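Local atomic coordinates of protein yahD a copper inducible hydrolase (Lactococcus lactis subsp. lactis, PDB entry 3OG9), a protein that probably acts as a hydrolase of the alpha/beta fold, is induced by copper, and binds D-malate in its pocket. Residues A11-L16 with A40-I45; Y60-G65 with L76-E81; G68-N73 with H134-E139. One frame throughout, in Å; residues are numbered along the deposited sequence.

Interaction 1. Residues A11-L16 with A40-I45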
ATOM      1  N   ALA A  11       6.858  17.222   7.544  1.00 14.72           N
ATOM      2  CA  ALA A  11       5.931  17.528   8.635  1.00 15.48           C
ATOM      3  C   ALA A  11       4.477  17.906   8.242  1.00 16.08           C
ATOM      4  O   ALA A  11       3.524  17.546   8.951  1.00 17.30           O
ATOM      5  CB  ALA A  11       6.544  18.600   9.559  1.00 15.50           C
ATOM      6  N   GLY A  12       4.313  18.634   7.150  1.00 15.75           N
ATOM      7  CA  GLY A  12       2.967  19.128   6.762  1.00 15.32           C
ATOM      8  C   GLY A  12       2.259  19.918   7.852  1.00 15.77           C
ATOM      9  O   GLY A  12       2.896  20.579   8.678  1.00 16.43           O
ATOM     10  N   ARG A  13       0.939  19.831   7.889  1.00 15.01           N
ATOM     11  CA  ARG A  13       0.177  20.414   9.007  1.00 14.95           C
ATOM     12  C   ARG A  13      -0.072  19.327  10.030  1.00 15.61           C
ATOM     13  O   ARG A  13      -0.692  18.314   9.713  1.00 14.97           O
ATOM     14  CB  ARG A  13      -1.151  20.992   8.535  1.00 14.71           C
ATOM     15  CG  ARG A  13      -1.023  21.917   7.376  1.00 14.01           C
ATOM     16  CD  ARG A  13      -2.378  22.497   6.989  1.00 13.30           C
ATOM     17  NE  ARG A  13      -2.213  23.495   5.935  1.00 13.26           N
ATOM     18  CZ  ARG A  13      -3.228  24.041   5.254  1.00 15.69           C
ATOM     19  NH1 ARG A  13      -4.504  23.682   5.508  1.00 12.70           N
ATOM     20  NH2 ARG A  13      -2.973  24.949   4.314  1.00 13.37           N
ATOM     21  N   LYS A  14       0.420  19.549  11.250  1.00 15.79           N
ATOM     22  CA  LYS A  14       0.416  18.522  12.299  1.00 17.38           C
ATOM     23  C   LYS A  14      -0.948  17.910  12.670  1.00 16.44           C
ATOM     24  O   LYS A  14      -0.979  16.777  13.125  1.00 16.05           O
ATOM     25  CB  LYS A  14       1.129  19.027  13.571  1.00 17.33           C
ATOM     26  CG  LYS A  14       0.397  20.139  14.305  1.00 19.15           C
ATOM     27  CD  LYS A  14       1.092  20.504  15.630  1.00 22.26           C
ATOM     28  CE  LYS A  14       0.837  19.466  16.707  1.00 27.28           C
ATOM     29  NZ  LYS A  14      -0.554  19.554  17.305  1.00 30.50           N
ATOM     30  N   ASP A  15      -2.054  18.640  12.490  1.00 15.86           N
ATOM     31  CA  ASP A  15      -3.372  18.124  12.926  1.00 15.76           C
ATOM     32  C   ASP A  15      -4.048  17.231  11.874  1.00 15.50           C
ATOM     33  O   ASP A  15      -5.075  16.597  12.164  1.00 15.43           O
ATOM     34  CB  ASP A  15      -4.314  19.270  13.355  0.50 15.72           C
ATOM     35  CG  ASP A  15      -3.733  20.133  14.473  0.50 17.57           C
ATOM     36  OD1 ASP A  15      -3.291  21.254  14.193  1.00 18.92           O
ATOM     37  OD2 ASP A  15      -3.702  19.701  15.639  1.00 20.95           O
ATOM     38  N   LEU A  16      -3.472  17.181  10.669  1.00 14.04           N
ATOM     39  CA  LEU A  16      -4.028  16.387   9.578  1.00 13.80           C
ATOM     40  C   LEU A  16      -3.497  14.952   9.617  1.00 11.77           C
ATOM     41  O   LEU A  16      -2.374  14.707  10.095  1.00 11.71           O
ATOM     42  CB  LEU A  16      -3.682  17.019   8.237  1.00 13.40           C
ATOM     43  CG  LEU A  16      -4.725  17.839   7.484  1.00 17.19           C
ATOM     44  CD1 LEU A  16      -5.618  18.659   8.411  1.00 19.33           C
ATOM     45  CD2 LEU A  16      -4.080  18.737   6.410  1.00 14.63           C
ATOM     46  N   ALA A  40      -3.209  14.356  -1.135  1.00  8.54           N
ATOM     47  CA  ALA A  40      -3.589  14.827   0.193  1.00  8.99           C
ATOM     48  C   ALA A  40      -2.761  16.049   0.551  1.00  9.44           C
ATOM     49  O   ALA A  40      -1.847  15.942   1.370  1.00  9.19           O
ATOM     50  CB  ALA A  40      -3.363  13.714   1.215  1.00  9.94           C
ATOM     51  N   PRO A  41      -3.046  17.210  -0.085  1.00 10.11           N
ATOM     52  CA  PRO A  41      -2.231  18.401   0.170  1.00 10.45           C
ATOM     53  C   PRO A  41      -2.167  18.752   1.658  1.00 10.42           C
ATOM     54  O   PRO A  41      -3.196  18.682   2.339  1.00 10.37           O
ATOM     55  CB  PRO A  41      -2.976  19.516  -0.603  1.00 10.74           C
ATOM     56  CG  PRO A  41      -3.628  18.799  -1.729  1.00 11.22           C
ATOM     57  CD  PRO A  41      -4.102  17.490  -1.088  1.00 10.30           C
ATOM     58  N   SER A  42      -0.968  19.103   2.139  1.00 10.78           N
ATOM     59  CA  SER A  42      -0.741  19.574   3.517  1.00 10.96           C
ATOM     60  C   SER A  42      -0.622  18.450   4.572  1.00  9.59           C
ATOM     61  O   SER A  42      -0.295  18.725   5.726  1.00  9.00           O
ATOM     62  CB  SER A  42      -1.828  20.577   3.978  1.00 12.40           C
ATOM     63  OG  SER A  42      -2.100  21.633   3.058  1.00 15.22           O
ATOM     64  N   HIS A  43      -0.906  17.199   4.203  1.00  8.38           N
ATOM     65  CA  HIS A  43      -0.852  16.115   5.195  1.00  7.89           C
ATOM     66  C   HIS A  43       0.604  15.741   5.469  1.00  6.91           C
ATOM     67  O   HIS A  43       1.404  15.704   4.549  1.00  6.99           O
ATOM     68  CB  HIS A  43      -1.632  14.875   4.721  1.00  6.44           C
ATOM     69  CG  HIS A  43      -3.124  15.057   4.722  1.00  8.35           C
ATOM     70  ND1 HIS A  43      -3.962  14.296   5.509  1.00 12.04           N
ATOM     71  CD2 HIS A  43      -3.931  15.883   4.013  1.00  9.52           C
ATOM     72  CE1 HIS A  43      -5.220  14.653   5.294  1.00 11.36           C
ATOM     73  NE2 HIS A  43      -5.232  15.602   4.377  1.00  9.35           N
ATOM     74  N   PRO A  44       0.943  15.452   6.739  1.00  7.59           N
ATOM     75  CA  PRO A  44       2.291  14.973   7.046  1.00  7.67           C
ATOM     76  C   PRO A  44       2.577  13.703   6.227  1.00  7.73           C
ATOM     77  O   PRO A  44       1.657  12.929   5.929  1.00  6.72           O
ATOM     78  CB  PRO A  44       2.206  14.584   8.532  1.00  8.03           C
ATOM     79  CG  PRO A  44       1.070  15.443   9.078  1.00  9.24           C
ATOM     80  CD  PRO A  44       0.079  15.543   7.931  1.00  7.39           C
ATOM     81  N   ILE A  45       3.840  13.475   5.910  1.00  7.08           N
ATOM     82  CA  ILE A  45       4.193  12.331   5.067  1.00  7.20           C
ATOM     83  C   ILE A  45       5.270  11.526   5.753  1.00  8.18           C
ATOM     84  O   ILE A  45       6.259  12.098   6.194  1.00  8.70           O
ATOM     85  CB  ILE A  45       4.695  12.776   3.674  1.00  6.47           C
ATOM     86  CG1 ILE A  45       3.506  13.205   2.802  1.00  6.83           C
ATOM     87  CG2 ILE A  45       5.524  11.620   2.968  1.00  6.67           C
ATOM     88  CD1 ILE A  45       3.917  13.987   1.553  1.00  7.43           C
TER
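The carbonyl O of Ser42 takes the backbone N-H of Arg13 at 2.7 Å, in a nearly straight bond with 172° at the hydrogen. Gly12 CA adds a CA-H...O contact to the same oxygen. A side chain on Gly12 would clash with Ser42 O and with the His43-Pro44 peptide, and the positive phi of Gly12 also favours glycine. Beyond this bond the extended chain of Arg13 runs past Ser42, with NE 3.5 Å from Ser42 CB and Ser42 OG over one face of the guanidinium. Leu16, at the end of the type I turn from Arg13, crosses His43 at about a right angle. Its CG sits over the centre of the imidazole in a CH-pi contact, 3.9 Å from the centroid, and CD2 reaches Ser42 CB at 3.8 Å. The ring is held by polar bonds from ND1 to Ala17 O and between NE2 and Lys209 NZ. Pro44, which has no N-H to satisfy, sets CG 3.2 Å from Ala11 O and CD 3.4 Å from Leu16 O. The contact joins the loop between strands 7-10 and 19-22 to the type II turn Ala40-His43, which follows helix 33-39 and leads into strand 45-48 of the alpha/beta hydrolase sheet.

Interaction 2. Residues Y60-G65 with L76-E81. With MLT (D-malate), chain C.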
ATOM      1  N   TYR A  60       9.886  -4.702  -0.847  1.00  7.34           N
ATOM      2  CA  TYR A  60       9.488  -4.955   0.547  1.00  6.61           C
ATOM      3  C   TYR A  60       9.634  -6.388   1.019  1.00  6.89           C
ATOM      4  O   TYR A  60       9.682  -6.632   2.223  1.00  8.20           O
ATOM      5  CB  TYR A  60       8.065  -4.471   0.807  1.00  5.77           C
ATOM      6  CG  TYR A  60       8.011  -2.978   0.836  1.00  4.86           C
ATOM      7  CD1 TYR A  60       8.362  -2.268   1.988  1.00  5.68           C
ATOM      8  CD2 TYR A  60       7.683  -2.256  -0.337  1.00  7.23           C
ATOM      9  CE1 TYR A  60       8.354  -0.873   1.988  1.00  5.93           C
ATOM     10  CE2 TYR A  60       7.666  -0.857  -0.329  1.00  4.98           C
ATOM     11  CZ  TYR A  60       7.982  -0.187   0.824  1.00  5.74           C
ATOM     12  OH  TYR A  60       7.975   1.195   0.822  1.00  3.88           O
ATOM     13  N   PHE A  61       9.704  -7.342   0.101  1.00  6.92           N
ATOM     14  CA  PHE A  61       9.841  -8.765   0.487  1.00  7.20           C
ATOM     15  C   PHE A  61      10.389  -9.534  -0.704  1.00  7.28           C
ATOM     16  O   PHE A  61      10.383  -9.036  -1.827  1.00  7.07           O
ATOM     17  CB  PHE A  61       8.492  -9.361   1.004  1.00  8.12           C
ATOM     18  CG  PHE A  61       7.445  -9.470  -0.055  1.00  7.60           C
ATOM     19  CD1 PHE A  61       7.389 -10.595  -0.885  1.00  8.67           C
ATOM     20  CD2 PHE A  61       6.570  -8.421  -0.286  1.00  9.75           C
ATOM     21  CE1 PHE A  61       6.454 -10.694  -1.910  1.00  9.64           C
ATOM     22  CE2 PHE A  61       5.613  -8.511  -1.331  1.00 10.12           C
ATOM     23  CZ  PHE A  61       5.550  -9.668  -2.136  1.00 10.71           C
ATOM     24  N   LYS A  62      10.926 -10.717  -0.442  1.00  8.62           N
ATOM     25  CA  LYS A  62      11.658 -11.470  -1.472  1.00  8.65           C
ATOM     26  C   LYS A  62      10.727 -12.194  -2.435  1.00  8.90           C
ATOM     27  O   LYS A  62       9.597 -12.553  -2.072  1.00  8.65           O
ATOM     28  CB  LYS A  62      12.561 -12.498  -0.794  1.00  9.32           C
ATOM     29  CG  LYS A  62      13.750 -11.873  -0.095  1.00 12.40           C
ATOM     30  CD  LYS A  62      14.411 -12.876   0.859  1.00 20.11           C
ATOM     31  CE  LYS A  62      15.537 -13.637   0.193  1.00 25.90           C
ATOM     32  NZ  LYS A  62      15.091 -14.667  -0.780  1.00 29.73           N
ATOM     33  N   LEU A  63      11.222 -12.412  -3.655  1.00  8.47           N
ATOM     34  CA  LEU A  63      10.606 -13.268  -4.648  1.00  9.18           C
ATOM     35  C   LEU A  63      11.312 -14.611  -4.593  1.00  9.39           C
ATOM     36  O   LEU A  63      12.363 -14.731  -3.933  1.00 10.21           O
ATOM     37  CB  LEU A  63      10.781 -12.685  -6.061  1.00  8.92           C
ATOM     38  CG  LEU A  63      10.000 -11.363  -6.269  1.00  9.88           C
ATOM     39  CD1 LEU A  63      10.251 -10.791  -7.654  1.00 11.67           C
ATOM     40  CD2 LEU A  63       8.479 -11.540  -6.000  1.00 11.46           C
ATOM     41  N   ARG A  64      10.767 -15.589  -5.317  1.00  8.41           N
ATOM     42  CA  ARG A  64      11.296 -16.965  -5.289  1.00  8.99           C
ATOM     43  C   ARG A  64      12.372 -17.397  -6.339  1.00  9.69           C
ATOM     44  O   ARG A  64      12.773 -18.548  -6.339  1.00 10.07           O
ATOM     45  CB  ARG A  64      10.164 -18.011  -5.083  1.00  9.03           C
ATOM     46  CG  ARG A  64       9.435 -17.909  -3.734  1.00  5.47           C
ATOM     47  CD  ARG A  64       8.730 -19.252  -3.449  1.00  7.19           C
ATOM     48  NE  ARG A  64       7.692 -19.151  -2.406  1.00  5.41           N
ATOM     49  CZ  ARG A  64       7.929 -19.223  -1.104  1.00  7.87           C
ATOM     50  NH1 ARG A  64       9.178 -19.369  -0.655  1.00  6.90           N
ATOM     51  NH2 ARG A  64       6.898 -19.140  -0.238  1.00  6.90           N
ATOM     52  N   GLY A  65      12.887 -16.576  -7.259  1.00 11.36           N
ATOM     53  CA  GLY A  65      12.572 -16.415  -8.672  1.00 10.71           C
ATOM     54  C   GLY A  65      12.007 -17.465  -9.595  1.00  9.68           C
ATOM     55  O   GLY A  65      12.704 -18.240 -10.334  1.00  9.61           O
ATOM     56  N   LEU A  76       6.503 -16.060   1.178  1.00  8.83           N
ATOM     57  CA  LEU A  76       5.602 -15.754   2.273  1.00  9.85           C
ATOM     58  C   LEU A  76       6.291 -15.683   3.627  1.00  9.72           C
ATOM     59  O   LEU A  76       5.850 -14.920   4.498  1.00 10.76           O
ATOM     60  CB  LEU A  76       4.421 -16.732   2.296  1.00 10.58           C
ATOM     61  CG  LEU A  76       3.606 -16.772   0.992  1.00 11.49           C
ATOM     62  CD1 LEU A  76       2.448 -17.746   1.125  1.00 13.92           C
ATOM     63  CD2 LEU A  76       3.126 -15.383   0.526  1.00 14.52           C
ATOM     64  N   GLU A  77       7.372 -16.437   3.818  1.00  9.68           N
ATOM     65  CA  GLU A  77       8.158 -16.261   5.044  1.00 10.08           C
ATOM     66  C   GLU A  77       8.775 -14.860   5.111  1.00  9.20           C
ATOM     67  O   GLU A  77       8.722 -14.199   6.160  1.00  8.85           O
ATOM     68  CB  GLU A  77       9.214 -17.352   5.201  1.00 11.43           C
ATOM     69  CG  GLU A  77       8.605 -18.681   5.711  1.00 12.39           C
ATOM     70  CD  GLU A  77       9.652 -19.742   6.098  0.50 10.98           C
ATOM     71  OE1 GLU A  77      10.864 -19.436   6.163  0.50 11.18           O
ATOM     72  OE2 GLU A  77       9.241 -20.897   6.335  0.50 12.27           O
ATOM     73  N   SER A  78       9.338 -14.413   3.990  1.00  8.31           N
ATOM     74  CA  SER A  78       9.892 -13.065   3.892  1.00  7.85           C
ATOM     75  C   SER A  78       8.794 -12.045   4.089  1.00  7.75           C
ATOM     76  O   SER A  78       8.992 -11.092   4.836  1.00  7.82           O
ATOM     77  CB  SER A  78      10.591 -12.837   2.552  1.00  7.80           C
ATOM     78  OG  SER A  78      11.087 -11.511   2.418  1.00  8.71           O
ATOM     79  N   LEU A  79       7.662 -12.238   3.414  1.00  7.45           N
ATOM     80  CA  LEU A  79       6.528 -11.321   3.541  1.00  8.07           C
ATOM     81  C   LEU A  79       6.170 -11.183   4.999  1.00  7.78           C
ATOM     82  O   LEU A  79       5.970 -10.087   5.504  1.00  8.21           O
ATOM     83  CB  LEU A  79       5.314 -11.788   2.698  1.00  7.17           C
ATOM     84  CG  LEU A  79       4.006 -10.998   2.849  1.00  7.41           C
ATOM     85  CD1 LEU A  79       4.188  -9.549   2.390  1.00  7.63           C
ATOM     86  CD2 LEU A  79       2.816 -11.694   2.162  1.00  9.12           C
ATOM     87  N   ASP A  80       6.105 -12.310   5.700  1.00  7.48           N
ATOM     88  CA  ASP A  80       5.708 -12.273   7.116  1.00  8.92           C
ATOM     89  C   ASP A  80       6.761 -11.543   7.964  1.00  8.57           C
ATOM     90  O   ASP A  80       6.411 -10.671   8.766  1.00  9.65           O
ATOM     91  CB  ASP A  80       5.448 -13.703   7.630  1.00  8.75           C
ATOM     92  CG  ASP A  80       4.950 -13.721   9.073  1.00 13.92           C
ATOM     93  OD1 ASP A  80       4.040 -12.918   9.425  1.00 16.48           O
ATOM     94  OD2 ASP A  80       5.514 -14.521   9.845  1.00 15.49           O
ATOM     95  N   GLU A  81       8.044 -11.845   7.740  1.00  8.48           N
ATOM     96  CA  GLU A  81       9.120 -11.213   8.514  1.00  9.35           C
ATOM     97  C   GLU A  81       9.173  -9.690   8.274  1.00  8.66           C
ATOM     98  O   GLU A  81       9.308  -8.898   9.219  1.00  8.51           O
ATOM     99  CB  GLU A  81      10.477 -11.851   8.208  1.00  9.95           C
ATOM    100  CG  GLU A  81      10.589 -13.285   8.720  1.00 15.60           C
ATOM    101  CD  GLU A  81      11.591 -14.133   7.917  0.50 17.72           C
ATOM    102  OE1 GLU A  81      12.466 -13.561   7.225  0.50 18.29           O
ATOM    103  OE2 GLU A  81      11.498 -15.382   7.978  0.50 19.49           O
TER
HETATM  104  C1  MLT C 500       4.942  -7.795  -5.801  1.00 18.36           C
HETATM  105  O1  MLT C 500       6.080  -8.311  -5.631  1.00 16.02           O
HETATM  106  O2  MLT C 500       4.389  -7.154  -4.874  1.00 13.79           O
HETATM  107  C2  MLT C 500       4.218  -7.966  -7.118  1.00 21.36           C
HETATM  108  O3  MLT C 500       4.944  -8.789  -8.015  1.00 24.21           O
HETATM  109  C3  MLT C 500       3.893  -6.618  -7.763  1.00 22.27           C
HETATM  110  C4  MLT C 500       5.116  -5.856  -8.213  1.00 25.72           C
HETATM  111  O4  MLT C 500       5.018  -5.190  -9.266  1.00 28.98           O
HETATM  112  O5  MLT C 500       6.210  -5.834  -7.588  1.00 22.41           O
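Leu76, in the first turn of helix 76-97, meets the end of the Arg64 side chain: Arg64 NH2 packs 4.2 Å from Leu76 CG; it also comes near Leu76 N, but both are donors and no hydrogen bond forms. The loop that packs on this turn belongs to an alpha/beta hydrolase, and through Phe61 it lines the D-malate pocket. Two residues on, Ser78 points its CB toward the loop. With OG anti to its own backbone N (chi1 177°), the hydroxyl accepts the backbone N-H of Lys62 at 3.0 Å, with 163° at the hydrogen. A small polar residue suits this place: the hydroxyl meets the Lys62 N-H, and the short side chain fits where OG lies 3.6 Å from Phe61 CA and near Lys62 CB. The backbone of Lys62 is further tied to Asp75, and Asp75 OD1 receives the N-H of Ser78. Leu79 follows, its side chain lying beside that of Phe61 and pointing the same way. Leu79 CD1 stands over one face of the phenyl ring, 4.2 Å from the centroid, in a CH-pi contact, so a branched aliphatic residue fits well. Arg59 makes a cation-pi contact with this ring, and Asn111 and Val115 of helix 111-121 also touch it. From its place against Leu79 the ring reaches the ligand, Phe61 CZ coming within 3.8 Å of D-malate O1.

Interaction 3. Residues G68-N73 with H134-E139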
ATOM      1  N   GLY A  68       7.964 -16.527 -13.977  1.00 10.87           N
ATOM      2  CA  GLY A  68       6.802 -16.960 -14.777  1.00 10.36           C
ATOM      3  C   GLY A  68       5.476 -17.077 -14.007  1.00 10.82           C
ATOM      4  O   GLY A  68       4.426 -17.346 -14.620  1.00  9.99           O
ATOM      5  N   PHE A  69       5.527 -16.903 -12.679  1.00  9.44           N
ATOM      6  CA  PHE A  69       4.393 -17.159 -11.790  1.00  9.13           C
ATOM      7  C   PHE A  69       4.004 -15.875 -11.050  1.00  9.15           C
ATOM      8  O   PHE A  69       4.790 -14.945 -10.952  1.00  9.03           O
ATOM      9  CB  PHE A  69       4.714 -18.295 -10.794  1.00  8.42           C
ATOM     10  CG  PHE A  69       4.887 -19.640 -11.466  1.00  9.15           C
ATOM     11  CD1 PHE A  69       3.829 -20.568 -11.484  1.00  9.96           C
ATOM     12  CD2 PHE A  69       6.083 -19.960 -12.147  1.00  8.46           C
ATOM     13  CE1 PHE A  69       3.969 -21.810 -12.148  1.00  9.91           C
ATOM     14  CE2 PHE A  69       6.220 -21.180 -12.807  1.00  8.21           C
ATOM     15  CZ  PHE A  69       5.156 -22.110 -12.796  1.00  8.51           C
ATOM     16  N   THR A  70       2.786 -15.866 -10.540  1.00  8.78           N
ATOM     17  CA  THR A  70       2.256 -14.782  -9.726  1.00  8.85           C
ATOM     18  C   THR A  70       2.413 -15.162  -8.241  1.00  8.74           C
ATOM     19  O   THR A  70       3.495 -15.015  -7.739  1.00  7.70           O
ATOM     20  CB  THR A  70       0.828 -14.424 -10.176  1.00  9.20           C
ATOM     21  OG1 THR A  70       0.918 -13.904 -11.528  1.00 10.11           O
ATOM     22  CG2 THR A  70       0.236 -13.364  -9.269  1.00 10.13           C
ATOM     23  N   LYS A  71       1.407 -15.751  -7.586  1.00  8.66           N
ATOM     24  CA  LYS A  71       1.503 -16.007  -6.129  1.00  9.90           C
ATOM     25  C   LYS A  71       2.616 -16.976  -5.734  1.00  9.32           C
ATOM     26  O   LYS A  71       3.179 -16.842  -4.661  1.00  7.80           O
ATOM     27  CB  LYS A  71       0.147 -16.453  -5.517  1.00 10.33           C
ATOM     28  CG  LYS A  71      -0.827 -15.273  -5.293  1.00 10.74           C
ATOM     29  CD  LYS A  71      -1.981 -15.636  -4.398  1.00 13.53           C
ATOM     30  CE  LYS A  71      -3.147 -16.167  -5.168  1.00 20.38           C
ATOM     31  NZ  LYS A  71      -3.947 -16.987  -4.251  1.00 22.50           N
ATOM     32  N   GLU A  72       2.924 -17.946  -6.599  1.00  8.18           N
ATOM     33  CA  GLU A  72       4.014 -18.888  -6.339  1.00  9.15           C
ATOM     34  C   GLU A  72       5.387 -18.212  -6.253  1.00  8.69           C
ATOM     35  O   GLU A  72       6.311 -18.789  -5.677  1.00  9.51           O
ATOM     36  CB  GLU A  72       4.074 -20.030  -7.389  1.00  8.68           C
ATOM     37  CG  GLU A  72       2.829 -20.956  -7.389  1.00 10.33           C
ATOM     38  CD  GLU A  72       1.637 -20.376  -8.181  1.00 14.29           C
ATOM     39  OE1 GLU A  72       1.783 -19.283  -8.790  1.00 12.19           O
ATOM     40  OE2 GLU A  72       0.545 -21.018  -8.200  1.00 14.52           O
ATOM     41  N   ASN A  73       5.530 -17.022  -6.825  1.00  8.00           N
ATOM     42  CA  ASN A  73       6.805 -16.300  -6.724  1.00  8.08           C
ATOM     43  C   ASN A  73       6.979 -15.463  -5.457  1.00  8.44           C
ATOM     44  O   ASN A  73       8.045 -14.908  -5.239  1.00  8.29           O
ATOM     45  CB  ASN A  73       7.030 -15.398  -7.958  1.00  7.86           C
ATOM     46  CG  ASN A  73       8.507 -15.107  -8.206  1.00  8.73           C
ATOM     47  OD1 ASN A  73       9.383 -15.837  -7.746  1.00  7.84           O
ATOM     48  ND2 ASN A  73       8.786 -14.036  -8.927  1.00  5.85           N
ATOM     49  N   HIS A 134      -2.648  -0.275  -8.360  1.00  5.61           N
ATOM     50  CA  HIS A 134      -2.231  -1.526  -9.000  1.00  6.38           C
ATOM     51  C   HIS A 134      -1.758  -2.596  -8.019  1.00  6.37           C
ATOM     52  O   HIS A 134      -0.710  -3.248  -8.216  1.00  5.39           O
ATOM     53  CB  HIS A 134      -1.213  -1.230 -10.118  1.00  6.62           C
ATOM     54  CG  HIS A 134      -1.776  -0.290 -11.124  1.00  6.96           C
ATOM     55  ND1 HIS A 134      -2.793  -0.662 -11.973  1.00  9.51           N
ATOM     56  CD2 HIS A 134      -1.572   1.032 -11.327  1.00  6.65           C
ATOM     57  CE1 HIS A 134      -3.178   0.390 -12.677  1.00 11.05           C
ATOM     58  NE2 HIS A 134      -2.447   1.426 -12.310  1.00  9.12           N
ATOM     59  N   GLY A 135      -2.579  -2.785  -6.985  1.00  7.19           N
ATOM     60  CA  GLY A 135      -2.356  -3.803  -5.985  1.00  7.26           C
ATOM     61  C   GLY A 135      -2.957  -5.156  -6.377  1.00  7.83           C
ATOM     62  O   GLY A 135      -3.723  -5.291  -7.369  1.00  7.20           O
ATOM     63  N   MET A 136      -2.637  -6.167  -5.562  1.00  7.11           N
ATOM     64  CA  MET A 136      -3.078  -7.519  -5.805  1.00  7.57           C
ATOM     65  C   MET A 136      -3.088  -8.304  -4.519  1.00  7.21           C
ATOM     66  O   MET A 136      -2.536  -7.860  -3.516  1.00  5.78           O
ATOM     67  CB  MET A 136      -2.128  -8.194  -6.797  1.00  7.59           C
ATOM     68  CG  MET A 136      -0.705  -8.478  -6.239  1.00  8.33           C
ATOM     69  SD  MET A 136       0.438  -8.837  -7.586  1.00 15.11           S
ATOM     70  CE  MET A 136      -0.413 -10.163  -8.357  1.00 11.06           C
ATOM     71  N   GLN A 137      -3.712  -9.489  -4.557  1.00  6.18           N
ATOM     72  CA  GLN A 137      -3.618 -10.421  -3.435  1.00  7.22           C
ATOM     73  C   GLN A 137      -2.248 -11.148  -3.443  1.00  7.86           C
ATOM     74  O   GLN A 137      -1.872 -11.730  -4.455  1.00  9.12           O
ATOM     75  CB  GLN A 137      -4.782 -11.427  -3.515  1.00  7.59           C
ATOM     76  CG  GLN A 137      -4.822 -12.362  -2.340  1.00 10.43           C
ATOM     77  CD  GLN A 137      -5.719 -13.528  -2.544  1.00 17.05           C
ATOM     78  OE1 GLN A 137      -5.478 -14.376  -3.422  1.00 15.45           O
ATOM     79  NE2 GLN A 137      -6.765 -13.605  -1.727  1.00 16.48           N
ATOM     80  N   LEU A 138      -1.529 -11.135  -2.320  1.00  8.17           N
ATOM     81  CA  LEU A 138      -0.256 -11.859  -2.178  1.00  9.40           C
ATOM     82  C   LEU A 138      -0.414 -13.327  -1.696  1.00 10.63           C
ATOM     83  O   LEU A 138       0.381 -14.193  -2.061  1.00 10.14           O
ATOM     84  CB  LEU A 138       0.638 -11.101  -1.185  1.00  8.82           C
ATOM     85  CG  LEU A 138       1.039  -9.712  -1.674  1.00  8.48           C
ATOM     86  CD1 LEU A 138       1.971  -9.120  -0.673  1.00  8.52           C
ATOM     87  CD2 LEU A 138       1.698  -9.815  -3.082  1.00  3.41           C
ATOM     88  N   GLU A 139      -1.424 -13.577  -0.863  1.00 11.41           N
ATOM     89  CA  GLU A 139      -1.656 -14.887  -0.288  1.00 13.79           C
ATOM     90  C   GLU A 139      -3.140 -15.064   0.065  1.00 15.84           C
ATOM     91  O   GLU A 139      -3.870 -14.085   0.301  1.00 14.96           O
ATOM     92  CB  GLU A 139      -0.764 -15.093   0.959  1.00 14.07           C
ATOM     93  CG  GLU A 139      -0.815 -13.906   1.918  1.00 14.46           C
ATOM     94  CD  GLU A 139      -0.325 -14.226   3.330  1.00 17.32           C
ATOM     95  OE1 GLU A 139      -0.038 -15.440   3.605  1.00 18.66           O
ATOM     96  OE2 GLU A 139      -0.258 -13.260   4.155  1.00 12.05           O
TER
HETATM   97  O   HOH W   1       1.879 -16.589  -2.393  1.00 12.04           O
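Lys71 and Gln137 pass each other at a slant, the lysine chain travelling over the backbone of the opposite segment before its terminal NZ meets the amide. The segments are two loops of the alpha/beta hydrolase fold, one leading into helix 76-97 and the other following strand 129-133; the second brings Met136 into the D-malate pocket. The lysine's aliphatic part does much of the touching: CG and CD each lie 3.6 Å from Leu138 O. A bend at chi3 (-90°) then turns CE toward Gln137, and NZ donates to Gln137 OE1 at 3.1 Å, tilted 32° from the plane of the amide. The other end of that amide is occupied as well, since Gln137 NE2 is hydrogen-bonded to Asp174 OD1; a glutamine suits the place by accepting at one atom and donating at the other. An alanine in place of Lys71 removes the CG and CD methylenes that flank Leu138 O, and would probably leave Gln137 OE1 without this donor and that side of the carbonyl less well covered. Thr70 and Met136 are likewise inclined to each other and meet methyl to methyl. Met136 CG lies between its backbone N and carbonyl carbon (chi1 69°), and the flexible thioether chain, bent at chi3, brings CE to Thr70 CG2 at 3.4 Å, a tight carbon contact. The backbones themselves are joined through a water, which donates to Lys71 O at 2.6 Å and to Leu138 O at 2.8 Å.

Overall arrangement
Interactions 2 and 3 are neighbours on the ligand side of the chain, their centres 11 Å apart, and their segments alternate along the sequence. They touch directly: Asn73 OD1 lies 2.8 Å from Arg64 N, a probable hydrogen bond, and Leu138 of interaction 3 packs on both Phe61 and Leu79 of interaction 2. Each also gives the D-malate pocket one residue, Phe61 and Met136, beside the ligand-binding Asn111 and Asn114 of helix 111-121. Interaction 1 lies across the chain's centre from both, its centre 32 Å from that of interaction 2 and 33 Å from that of interaction 3, away from the pocket.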